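Long-range contact in NlpC/P60 domain-containing protein (Mycobacterium avium subsp. paratuberculosis, PDB 3GT2), which is an uncharacterised mycobacterial antigen whose NlpC/P60 domain, the part in this structure, probably acts as a cysteine peptidase of the C40 family: residues V18-G23 against Y62-A67. Numbering follows the deposited sequence.
Sequences VVIARG and YAYAGA
Arg22 and Tyr62 carry the polar half of this contact, in which Arg22 reaches across from helix 7-24 to carbonyls in the last turn of helix 56-65. The guanidinium grips Tyr62 O side-on: Arg22 NH2 donates at 2.8 Å with an N-H...O angle of 157°, and Arg22 NE gives a second, more bent bond to the same Tyr62 O at 3.1 Å. A weak bond from Arg22 NE to Ala63 O adds to them. Tyr62 also turns its ring face to the cation, with Arg22 CZ 4.2 Å from the ring centroid in a cation-pi contact, the two planes 31° apart. Arg22 CD passes 3.3 Å from Gly66 CA, an approach made possible by the lack of a side chain there, and beyond it the chain bends at chi3, carrying NE and the guanidinium over to Tyr62 O.

In the apolar half, Val19 CG1, anti to the backbone N (chi1 173°), sits over the centre of the Tyr64 ring, 3.5 Å from the centroid, and also meets Ala63 CB; Val19 CG2 packs against Ala67 CB. Further out, Met108 of strand 105-111 touches both Val19 and Tyr64, and the Tyr64 hydroxyl is hydrogen-bonded to Gly93 O. The two helices are thereby joined within the NlpC/P60 domain. Because such carbonyls carry partial negative charge, the positive guanidinium probably adds favourable electrostatics to the hydrogen bonds.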
# COMPACT_ATOMS: atom_id res chain seq x y z
N VAL A 18 1.67 1.54 -13.35
CA VAL A 18 2.76 2.37 -12.84
C VAL A 18 2.97 2.16 -11.35
O VAL A 18 4.10 2.05 -10.87
CB VAL A 18 2.49 3.86 -13.11
CG1 VAL A 18 3.35 4.73 -12.21
CG2 VAL A 18 2.74 4.20 -14.58
N VAL A 19 1.87 2.12 -10.61
CA VAL A 19 1.92 2.01 -9.16
C VAL A 19 2.45 0.63 -8.74
O VAL A 19 3.27 0.53 -7.84
CB VAL A 19 0.54 2.28 -8.54
CG1 VAL A 19 0.58 1.98 -7.06
CG2 VAL A 19 0.14 3.72 -8.80
N ILE A 20 1.99 -0.40 -9.42
CA ILE A 20 2.48 -1.75 -9.15
C ILE A 20 3.97 -1.87 -9.46
O ILE A 20 4.72 -2.40 -8.66
CB ILE A 20 1.68 -2.81 -9.93
CG1 ILE A 20 0.25 -2.90 -9.38
CG2 ILE A 20 2.39 -4.15 -9.85
CD1 ILE A 20 -0.68 -3.77 -10.22
N ALA A 21 4.39 -1.36 -10.62
CA ALA A 21 5.80 -1.34 -10.97
C ALA A 21 6.65 -0.64 -9.90
O ALA A 21 7.70 -1.14 -9.50
CB ALA A 21 6.02 -0.69 -12.35
N ARG A 22 6.19 0.52 -9.42
CA ARG A 22 6.95 1.26 -8.42
C ARG A 22 7.05 0.51 -7.09
O ARG A 22 8.11 0.47 -6.46
CB ARG A 22 6.34 2.64 -8.20
CG ARG A 22 6.61 3.60 -9.32
CD ARG A 22 5.80 4.87 -9.14
NE ARG A 22 6.13 5.55 -7.90
CZ ARG A 22 7.13 6.43 -7.78
NH1 ARG A 22 7.90 6.72 -8.82
NH2 ARG A 22 7.35 7.02 -6.61
N GLY A 23 5.93 -0.07 -6.66
CA GLY A 23 5.92 -0.83 -5.43
C GLY A 23 6.86 -2.02 -5.53
O GLY A 23 7.65 -2.28 -4.62
N TYR A 62 4.82 6.00 -1.43
CA TYR A 62 5.82 5.96 -2.50
C TYR A 62 5.23 5.42 -3.81
O TYR A 62 5.43 6.00 -4.89
CB TYR A 62 7.02 5.11 -2.09
CG TYR A 62 8.03 4.98 -3.21
CD1 TYR A 62 8.87 6.04 -3.53
CD2 TYR A 62 8.12 3.82 -3.97
CE1 TYR A 62 9.80 5.94 -4.56
CE2 TYR A 62 9.03 3.71 -5.01
CZ TYR A 62 9.87 4.78 -5.30
OH TYR A 62 10.78 4.68 -6.33
N ALA A 63 4.56 4.27 -3.73
CA ALA A 63 4.07 3.60 -4.94
C ALA A 63 3.03 4.46 -5.66
O ALA A 63 3.13 4.69 -6.87
CB ALA A 63 3.51 2.24 -4.59
N TYR A 64 2.04 4.93 -4.92
CA TYR A 64 0.95 5.70 -5.52
C TYR A 64 1.36 7.08 -6.05
O TYR A 64 0.74 7.61 -6.95
CB TYR A 64 -0.28 5.74 -4.59
CG TYR A 64 -0.95 4.38 -4.51
CD1 TYR A 64 -0.42 3.37 -3.73
CD2 TYR A 64 -2.07 4.09 -5.27
CE1 TYR A 64 -1.01 2.10 -3.68
CE2 TYR A 64 -2.67 2.84 -5.23
CZ TYR A 64 -2.13 1.85 -4.44
OH TYR A 64 -2.73 0.60 -4.41
N ALA A 65 2.46 7.62 -5.53
CA ALA A 65 2.95 8.91 -6.02
C ALA A 65 3.23 8.87 -7.52
O ALA A 65 3.15 9.89 -8.18
CB ALA A 65 4.18 9.33 -5.26
N GLY A 66 3.55 7.69 -8.04
CA GLY A 66 3.81 7.52 -9.46
C GLY A 66 2.62 7.81 -10.36
O GLY A 66 2.79 8.14 -11.53
N ALA A 67 1.41 7.68 -9.82
CA ALA A 67 0.20 7.96 -10.57
C ALA A 67 -0.30 9.39 -10.34
O ALA A 67 -1.41 9.73 -10.76
CB ALA A 67 -0.89 6.96 -10.21